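Local coordinates for OsmC family protein (Rhodothermus marinus, PDB 5CML) that probably hydrolyses carboxyl ester bonds, the chain being the alpha/beta-hydrolase esterase domain of a longer protein, from a thermophile, that also carries an OsmC domain, at residues A[115-120]-A[179-184]; A[126-131]-A[186-191]; A[133-138]-A[208-213]. All coordinates share one frame; numbering follows the deposited sequence. Where two conformers were deposited one is given.

In the fold
From the N terminus, the chain runs through helix 110-118 and strand 127-131 into the loop ahead of helix 137-141, laying down the first halves of all three contacts before any is closed. It then makes the small antiparallel sheet of 144-169 and helix 170-179. Helix 181-187 returns to helix 110-118 and closes contact 1, its exit comes back to strand 127-131 in contact 2, and helix 206-214 reaches the 133-138 loop in contact 3. The three loops therefore cross pairwise. Leu116 and Val128 join contacts 1 and 2, and Leu181 meets the carbonyls of contact 3, so the excursion is pinned to the main sheet and its flanking helices.

Contact 1: A[115-120]-A[179-184]; sequences VLAVAG and VNLEDQ
The peptide plane joining Leu116 to Ala117 carries a methyl group on one face: CD1 of Leu181 stands almost directly over the nitrogen, 3.8 Å from Ala117 N. A second flat group, the carboxamide of Asn180, serves its own helix. Asn180 OD1 accepts from Asp183 N at 2.9 Å, the donor lying somewhat above the carbonyl plane.

Around these groups helix 110-118 meets the start of helix 181-187. Leu181 has CG anti to its backbone N (chi1 -174°), which swings the CD1 branch across to 3.6 Å from Leu116 CB, and the same methyl is 4.2 Å from Ala117 CB. Ala117 also receives the last residue of the preceding helix, Ala117 CB lying 4.2 Å from Val179 CG2. Gln184, bent at chi2 (-67°), folds alongside the helix end, and its CB rests 3.9 Å from Leu116 O.

Asn180 is the hinge between helices 170-179 and 181-187: positive phi (69°) ends the first, and the side chain N-caps the second. Leu116 also packs on Val128 and Thr130 of the central sheet and on Leu211, while Phe85 touches Ala117. The charges of Asp183 and Arg186 pair with each other away from the interface. Cohesion between the two segments is thus mainly apolar, with methyl groups of Leu181 and Val179 laid against Leu116 and Ala117.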
loop_
_atom_site.group_PDB
_atom_site.type_symbol
_atom_site.label_atom_id
_atom_site.label_comp_id
_atom_site.label_asym_id
_atom_site.label_seq_id
_atom_site.Cartn_x
_atom_site.Cartn_y
_atom_site.Cartn_z
ATOM N N VAL A 115 0.549 -4.508 -3.150
ATOM C CA VAL A 115 1.107 -5.305 -2.047
ATOM C C VAL A 115 0.453 -6.687 -1.985
ATOM O O VAL A 115 1.107 -7.669 -1.638
ATOM C CB VAL A 115 0.996 -4.624 -0.645
ATOM C CG1 VAL A 115 1.799 -3.314 -0.599
ATOM C CG2 VAL A 115 -0.433 -4.444 -0.201
ATOM N N LEU A 116 -0.819 -6.786 -2.354
ATOM C CA LEU A 116 -1.483 -8.075 -2.312
ATOM C C LEU A 116 -0.912 -8.994 -3.372
ATOM O O LEU A 116 -0.818 -10.197 -3.164
ATOM C CB LEU A 116 -2.994 -7.933 -2.503
ATOM C CG LEU A 116 -3.711 -7.353 -1.289
ATOM C CD1 LEU A 116 -5.093 -6.945 -1.708
ATOM C CD2 LEU A 116 -3.770 -8.363 -0.149
ATOM N N ALA A 117 -0.516 -8.425 -4.502
ATOM C CA ALA A 117 0.041 -9.224 -5.584
ATOM C C ALA A 117 1.472 -9.705 -5.321
ATOM O O ALA A 117 1.895 -10.727 -5.880
ATOM C CB ALA A 117 -0.007 -8.440 -6.890
ATOM N N VAL A 118 2.229 -8.984 -4.495
ATOM C CA VAL A 118 3.617 -9.378 -4.226
ATOM C C VAL A 118 3.852 -9.983 -2.840
ATOM O O VAL A 118 4.931 -10.495 -2.590
ATOM C CB VAL A 118 4.601 -8.190 -4.387
ATOM C CG1 VAL A 118 4.487 -7.601 -5.792
ATOM C CG2 VAL A 118 4.412 -7.126 -3.282
ATOM N N ALA A 119 2.863 -9.947 -1.951
ATOM C CA ALA A 119 3.095 -10.388 -0.570
ATOM C C ALA A 119 3.622 -11.823 -0.526
ATOM O O ALA A 119 4.520 -12.148 0.251
ATOM C CB ALA A 119 1.823 -10.275 0.243
ATOM N N GLY A 120 3.071 -12.672 -1.384
ATOM C CA GLY A 120 3.457 -14.061 -1.425
ATOM C C GLY A 120 4.879 -14.280 -1.874
ATOM O O GLY A 120 5.369 -15.396 -1.769
ATOM N N VAL A 179 -0.884 -12.108 -13.138
ATOM C CA VAL A 179 -0.717 -12.913 -11.914
ATOM C C VAL A 179 -2.058 -13.285 -11.297
ATOM O O VAL A 179 -2.171 -14.331 -10.645
ATOM C CB VAL A 179 0.148 -12.210 -10.817
ATOM C CG1 VAL A 179 1.521 -11.895 -11.339
ATOM C CG2 VAL A 179 -0.519 -10.960 -10.262
ATOM N N ASN A 180 -3.054 -12.431 -11.549
ATOM C CA ASN A 180 -4.431 -12.522 -11.029
ATOM C C ASN A 180 -4.481 -12.261 -9.518
ATOM O O ASN A 180 -4.036 -13.057 -8.673
ATOM C CB ASN A 180 -5.093 -13.860 -11.357
ATOM C CG ASN A 180 -6.571 -13.872 -10.974
ATOM O OD1 ASN A 180 -6.958 -14.453 -9.959
ATOM N ND2 ASN A 180 -7.398 -13.203 -11.774
ATOM N N LEU A 181 -5.008 -11.100 -9.189
ATOM C CA LEU A 181 -5.010 -10.665 -7.805
ATOM C C LEU A 181 -5.800 -11.613 -6.892
ATOM O O LEU A 181 -5.331 -11.947 -5.796
ATOM C CB LEU A 181 -5.536 -9.242 -7.735
ATOM C CG LEU A 181 -5.465 -8.590 -6.371
ATOM C CD1 LEU A 181 -4.041 -8.624 -5.824
ATOM C CD2 LEU A 181 -5.952 -7.177 -6.525
ATOM N N GLU A 182 -6.954 -12.093 -7.342
ATOM C CA GLU A 182 -7.733 -13.003 -6.511
ATOM C C GLU A 182 -6.980 -14.314 -6.226
ATOM O O GLU A 182 -7.007 -14.789 -5.088
ATOM C CB GLU A 182 -9.102 -13.243 -7.148
ATOM C CG GLU A 182 -10.058 -12.092 -6.792
ATOM C CD GLU A 182 -11.304 -12.023 -7.670
ATOM O OE1 GLU A 182 -12.269 -12.754 -7.383
ATOM O OE2 GLU A 182 -11.322 -11.233 -8.643
ATOM N N ASP A 183 -6.244 -14.851 -7.205
ATOM C CA ASP A 183 -5.437 -16.059 -6.981
ATOM C C ASP A 183 -4.347 -15.789 -5.955
ATOM O O ASP A 183 -4.093 -16.607 -5.074
ATOM C CB ASP A 183 -4.765 -16.568 -8.275
ATOM C CG ASP A 183 -5.715 -17.317 -9.201
ATOM O OD1 ASP A 183 -6.847 -17.631 -8.770
ATOM O OD2 ASP A 183 -5.300 -17.614 -10.365
ATOM N N GLN A 184 -3.691 -14.647 -6.085
ATOM C CA GLN A 184 -2.627 -14.286 -5.160
ATOM C C GLN A 184 -3.155 -14.166 -3.731
ATOM O O GLN A 184 -2.526 -14.640 -2.777
ATOM C CB GLN A 184 -1.958 -12.977 -5.605
ATOM C CG GLN A 184 -1.105 -13.121 -6.867
ATOM C CD GLN A 184 0.126 -13.989 -6.636
ATOM O OE1 GLN A 184 1.133 -13.528 -6.104
ATOM N NE2 GLN A 184 0.041 -15.234 -7.014
#

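Contact 2: A[126-131]-A[186-191]; sequences KAVATI and RTMRRP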
loop_
_atom_site.group_PDB
_atom_site.type_symbol
_atom_site.label_atom_id
_atom_site.label_comp_id
_atom_site.label_asym_id
_atom_site.label_seq_id
_atom_site.Cartn_x
_atom_site.Cartn_y
_atom_site.Cartn_z
ATOM N N LYS A 126 4.500 -11.242 7.481
ATOM C CA LYS A 126 3.642 -12.018 8.373
ATOM C C LYS A 126 2.195 -11.546 8.345
ATOM O O LYS A 126 1.318 -12.217 8.865
ATOM C CB LYS A 126 4.175 -11.952 9.807
ATOM C CG LYS A 126 5.603 -12.472 9.950
ATOM C CD LYS A 126 5.698 -13.961 9.628
ATOM C CE LYS A 126 7.129 -14.504 9.796
ATOM N NZ LYS A 126 7.503 -15.476 8.707
ATOM N N ALA A 127 1.949 -10.385 7.764
ATOM C CA ALA A 127 0.606 -9.797 7.758
ATOM C C ALA A 127 0.504 -8.748 6.672
ATOM O O ALA A 127 1.507 -8.112 6.324
ATOM C CB ALA A 127 0.262 -9.186 9.125
ATOM N N VAL A 128 -0.693 -8.611 6.091
ATOM C CA VAL A 128 -0.927 -7.656 5.019
ATOM C C VAL A 128 -2.203 -6.902 5.297
ATOM O O VAL A 128 -3.199 -7.500 5.714
ATOM C CB VAL A 128 -1.055 -8.354 3.636
ATOM C CG1 VAL A 128 -1.330 -7.336 2.499
ATOM C CG2 VAL A 128 0.168 -9.221 3.348
ATOM N N ALA A 129 -2.182 -5.597 5.045
ATOM C CA ALA A 129 -3.347 -4.748 5.278
ATOM C C ALA A 129 -3.482 -3.788 4.098
ATOM O O ALA A 129 -2.472 -3.264 3.585
ATOM C CB ALA A 129 -3.225 -3.975 6.589
ATOM N N THR A 130 -4.715 -3.553 3.659
ATOM C CA THR A 130 -4.943 -2.618 2.572
ATOM C C THR A 130 -6.072 -1.662 2.883
ATOM O O THR A 130 -6.921 -1.945 3.726
ATOM C CB THR A 130 -5.271 -3.346 1.236
ATOM O OG1 THR A 130 -6.478 -4.096 1.374
ATOM C CG2 THR A 130 -4.139 -4.283 0.838
ATOM N N ILE A 131 -6.066 -0.538 2.175
ATOM C CA ILE A 131 -7.044 0.538 2.350
ATOM C C ILE A 131 -7.599 0.936 0.979
ATOM O O ILE A 131 -6.864 1.471 0.140
ATOM C CB ILE A 131 -6.408 1.776 3.012
ATOM C CG1 ILE A 131 -5.667 1.387 4.287
ATOM C CG2 ILE A 131 -7.437 2.878 3.266
ATOM C CD1 ILE A 131 -4.510 2.306 4.619
ATOM N N ARG A 186 -5.858 -15.588 -2.498
ATOM C CA ARG A 186 -6.276 -16.893 -2.017
ATOM C C ARG A 186 -5.085 -17.747 -1.527
ATOM O O ARG A 186 -5.226 -18.512 -0.564
ATOM C CB ARG A 186 -7.042 -17.620 -3.124
ATOM C CG ARG A 186 -7.645 -18.945 -2.690
ATOM C CD ARG A 186 -8.406 -19.618 -3.828
ATOM N NE ARG A 186 -7.533 -19.928 -4.962
ATOM C CZ ARG A 186 -7.556 -19.313 -6.147
ATOM N NH1 ARG A 186 -8.429 -18.339 -6.417
ATOM N NH2 ARG A 186 -6.700 -19.694 -7.086
ATOM N N THR A 187 -3.920 -17.610 -2.174
ATOM C CA THR A 187 -2.757 -18.443 -1.854
ATOM C C THR A 187 -1.663 -17.747 -1.015
ATOM O O THR A 187 -0.619 -18.332 -0.753
ATOM C CB THR A 187 -2.089 -18.979 -3.138
ATOM O OG1 THR A 187 -1.619 -17.889 -3.950
ATOM C CG2 THR A 187 -3.084 -19.807 -3.919
ATOM N N MET A 188 -1.922 -16.514 -0.588
ATOM C CA MET A 188 -0.994 -15.729 0.247
ATOM C C MET A 188 -0.591 -16.412 1.571
ATOM O O MET A 188 0.548 -16.283 2.042
ATOM C CB MET A 188 -1.669 -14.388 0.538
ATOM C CG MET A 188 -0.888 -13.383 1.243
ATOM S SD MET A 188 -1.859 -11.916 0.936
ATOM C CE MET A 188 -3.416 -12.210 1.813
ATOM N N ARG A 189 -1.547 -17.101 2.188
ATOM C CA ARG A 189 -1.312 -17.827 3.430
ATOM C C ARG A 189 -0.737 -16.899 4.497
ATOM O O ARG A 189 0.197 -17.256 5.229
ATOM C CB ARG A 189 -0.390 -19.029 3.180
ATOM C CG ARG A 189 -1.041 -20.066 2.275
ATOM C CD ARG A 189 -0.176 -21.310 2.027
ATOM N NE ARG A 189 -0.932 -22.374 1.357
ATOM C CZ ARG A 189 -1.278 -22.363 0.070
ATOM N NH1 ARG A 189 -1.957 -23.377 -0.448
ATOM N NH2 ARG A 189 -0.941 -21.346 -0.711
ATOM N N ARG A 190 -1.283 -15.685 4.542
ATOM C CA ARG A 190 -0.926 -14.717 5.584
ATOM C C ARG A 190 -2.190 -14.018 6.043
ATOM O O ARG A 190 -3.117 -13.837 5.273
ATOM C CB ARG A 190 0.084 -13.656 5.099
ATOM C CG ARG A 190 1.503 -14.145 4.743
ATOM C CD ARG A 190 2.206 -14.807 5.934
ATOM N NE ARG A 190 3.569 -15.247 5.630
ATOM C CZ ARG A 190 3.888 -16.429 5.102
ATOM N NH1 ARG A 190 2.948 -17.323 4.793
ATOM N NH2 ARG A 190 5.164 -16.721 4.882
ATOM N N PRO A 191 -2.229 -13.611 7.309
ATOM C CA PRO A 191 -3.379 -12.822 7.762
ATOM C C PRO A 191 -3.563 -11.530 6.960
ATOM O O PRO A 191 -2.599 -10.825 6.620
ATOM C CB PRO A 191 -3.038 -12.510 9.221
ATOM C CG PRO A 191 -2.098 -13.561 9.641
ATOM C CD PRO A 191 -1.323 -13.966 8.412
#
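One hydrogen bond grips Pro191 O, from Val128 N at 3.0 Å, and a weaker CA-H...O contact from Ala127 CA (3.6 Å) supplements it. The hydrogen bond is fairly straight (159° at the hydrogen) and arrives nearly along the C=O axis, so the carbonyl points squarely at the strand edge. This is where two neighbouring parallel strands of the alpha/beta-hydrolase sheet, 127-131 and 192-196, come together after the long excursion between them. Val128 bonds onward to the backbone of Leu193, continuing the pairing.

The proline ring follows its carbonyl, and Pro191 CD presses to 3.2 Å from Lys126 O. Arg190 comes in beside it. The side chain is bent at chi2 (-60°), so that Arg190 CD lies 4.0 Å from Lys126 CA, and that carbon sits at the edge of the guanidinium, near its plane. In one of its two conformers, the group is turned back onto backbone oxygens: NE donates to Val125 O and NH2 to Pro123 O. Lys126 NZ, only 4.7 Å from Arg190 NH2, makes a weak bond to the same Pro123 oxygen, which probably softens the repulsion of the two like charges.

Deeper in, Met188 crosses Val128 obliquely. Its chain, extended at first and bent at the sulphur, sets Met188 SD 4.1 Å from Val128 CG2, the methyl lying beside the backbone nitrogen. Val128 also packs on Leu116 and Val115 of helix 110-118, while Tyr251 of helix 234-252 touches Pro191. The remaining guanidinium nitrogen, Arg190 NH1, donates in the plane of its group to Arg189 O at 2.8 Å, above that carbonyl's plane.

Contact 3: A[133-138]-A[208-213]; sequences APCDPA and AACLFQ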
loop_
_atom_site.group_PDB
_atom_site.type_symbol
_atom_site.label_atom_id
_atom_site.label_comp_id
_atom_site.label_asym_id
_atom_site.label_seq_id
_atom_site.Cartn_x
_atom_site.Cartn_y
_atom_site.Cartn_z
ATOM N N ALA A 133 -8.512 -0.843 -1.562
ATOM C CA ALA A 133 -7.879 -1.580 -2.676
ATOM C C ALA A 133 -8.903 -2.093 -3.701
ATOM O O ALA A 133 -9.951 -2.615 -3.328
ATOM C CB ALA A 133 -7.072 -2.749 -2.148
ATOM N N PRO A 134 -8.581 -1.966 -4.995
ATOM C CA PRO A 134 -9.434 -2.570 -6.019
ATOM C C PRO A 134 -9.179 -4.068 -6.078
ATOM O O PRO A 134 -8.104 -4.506 -5.702
ATOM C CB PRO A 134 -9.015 -1.852 -7.293
ATOM C CG PRO A 134 -7.589 -1.506 -7.075
ATOM C CD PRO A 134 -7.476 -1.196 -5.580
ATOM N N CYS A 135 -10.156 -4.842 -6.538
ATOM C CA CYS A 135 -10.049 -6.292 -6.469
ATOM C C CYS A 135 -9.655 -6.929 -7.788
ATOM O O CYS A 135 -9.191 -8.067 -7.802
ATOM C CB CYS A 135 -11.371 -6.892 -6.007
ATOM S SG CYS A 135 -12.704 -6.747 -7.205
ATOM N N ASP A 136 -9.850 -6.205 -8.888
ATOM C CA ASP A 136 -9.636 -6.795 -10.203
ATOM C C ASP A 136 -9.308 -5.764 -11.287
ATOM O O ASP A 136 -9.433 -4.559 -11.071
ATOM C CB ASP A 136 -10.872 -7.630 -10.602
ATOM C CG ASP A 136 -12.151 -6.822 -10.677
ATOM O OD1 ASP A 136 -12.111 -5.592 -10.902
ATOM O OD2 ASP A 136 -13.228 -7.445 -10.541
ATOM N N PRO A 137 -8.851 -6.232 -12.459
ATOM C CA PRO A 137 -8.499 -5.274 -13.508
ATOM C C PRO A 137 -9.643 -4.379 -13.980
ATOM O O PRO A 137 -9.393 -3.242 -14.337
ATOM C CB PRO A 137 -8.011 -6.190 -14.646
ATOM C CG PRO A 137 -7.386 -7.327 -13.917
ATOM C CD PRO A 137 -8.299 -7.570 -12.747
ATOM N N ALA A 138 -10.878 -4.857 -13.985
ATOM C CA ALA A 138 -11.954 -3.994 -14.432
ATOM C C ALA A 138 -12.049 -2.743 -13.556
ATOM O O ALA A 138 -12.249 -1.629 -14.055
ATOM C CB ALA A 138 -13.282 -4.757 -14.451
ATOM N N ALA A 208 -13.933 -4.627 -1.713
ATOM C CA ALA A 208 -13.522 -5.231 -0.457
ATOM C C ALA A 208 -14.228 -6.582 -0.266
ATOM O O ALA A 208 -13.635 -7.521 0.240
ATOM C CB ALA A 208 -13.807 -4.279 0.728
ATOM N N ALA A 209 -15.495 -6.686 -0.674
ATOM C CA ALA A 209 -16.211 -7.954 -0.539
ATOM C C ALA A 209 -15.584 -9.012 -1.441
ATOM O O ALA A 209 -15.448 -10.173 -1.068
ATOM C CB ALA A 209 -17.675 -7.772 -0.882
ATOM N N CYS A 210 -15.175 -8.591 -2.630
ATOM C CA CYS A 210 -14.524 -9.450 -3.594
ATOM C C CYS A 210 -13.216 -10.008 -3.035
ATOM O O CYS A 210 -12.939 -11.200 -3.110
ATOM C CB CYS A 210 -14.281 -8.635 -4.864
ATOM S SG CYS A 210 -13.405 -9.445 -6.153
ATOM N N LEU A 211 -12.409 -9.111 -2.460
ATOM C CA LEU A 211 -11.136 -9.538 -1.903
ATOM C C LEU A 211 -11.366 -10.444 -0.688
ATOM O O LEU A 211 -10.664 -11.435 -0.512
ATOM C CB LEU A 211 -10.253 -8.334 -1.529
ATOM C CG LEU A 211 -9.662 -7.565 -2.722
ATOM C CD1 LEU A 211 -9.120 -6.180 -2.308
ATOM C CD2 LEU A 211 -8.545 -8.373 -3.364
ATOM N N PHE A 212 -12.351 -10.119 0.145
ATOM C CA PHE A 212 -12.617 -10.933 1.324
ATOM C C PHE A 212 -13.062 -12.342 0.945
ATOM O O PHE A 212 -12.637 -13.322 1.559
ATOM C CB PHE A 212 -13.666 -10.246 2.215
ATOM C CG PHE A 212 -13.845 -10.895 3.561
ATOM C CD1 PHE A 212 -14.714 -11.955 3.722
ATOM C CD2 PHE A 212 -13.150 -10.442 4.668
ATOM C CE1 PHE A 212 -14.882 -12.552 4.958
ATOM C CE2 PHE A 212 -13.321 -11.046 5.907
ATOM C CZ PHE A 212 -14.187 -12.090 6.053
ATOM N N GLN A 213 -13.906 -12.455 -0.067
ATOM C CA GLN A 213 -14.364 -13.770 -0.506
ATOM C C GLN A 213 -13.223 -14.608 -1.088
ATOM O O GLN A 213 -13.203 -15.846 -0.944
ATOM C CB GLN A 213 -15.500 -13.597 -1.516
ATOM C CG GLN A 213 -16.764 -13.022 -0.901
ATOM C CD GLN A 213 -17.889 -12.886 -1.908
ATOM O OE1 GLN A 213 -18.292 -13.869 -2.529
ATOM N NE2 GLN A 213 -18.406 -11.668 -2.072
#
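Leu211 CB leaves helix 206-214 alongside the loop rather than at it, and the chain beyond it turns in, so that its end lies closer. With CG anti to its carbonyl carbon (chi1 -72°), Leu211 CG rests 3.8 Å from Cys135 CB. The branches then divide: Leu211 CD1 advances along the loop to 3.8 Å from Ala133 O and 4.0 Å from Ala133 CB, whereas Leu211 CD2 stays 4.0 Å from Cys135 CA. Leu211 CD1 also lies 3.9 Å from Pro134 O, a buried carbonyl with no polar partner in the model, which Leu181 CD2 approaches as well.

One residue earlier on the helix, Cys210 faces Cys135. These cysteines form a disulfide in a structure of this protein, yet in one of the two conformers modelled for each cysteine Cys135 SG and Cys210 SG are 3.0 Å apart, too far for a bond. Cys135 holds its sulphur in the crowded position between backbone N and carbonyl carbon (chi1 69°); Cys210 has its own anti to N. Around them, Asn207 OD1 accepts from Cys135 N, Glu182 packs on Cys210, and Asp136 N-caps helix 137-141.

An alanine in place of Leu211 would remove CG and both methyls, and would probably loosen the helix from the Ala133-Cys135 loop and uncover its carbonyls. Pro134 in that loop lies near the residues of the likely Ser-His-Asp triad, Ser109, His229 and Asp200. The chemistry is therefore apolar packing beside a redox-capable cysteine pair, which when oxidised would covalently tie helix 206-214 to the loop following strand 127-131.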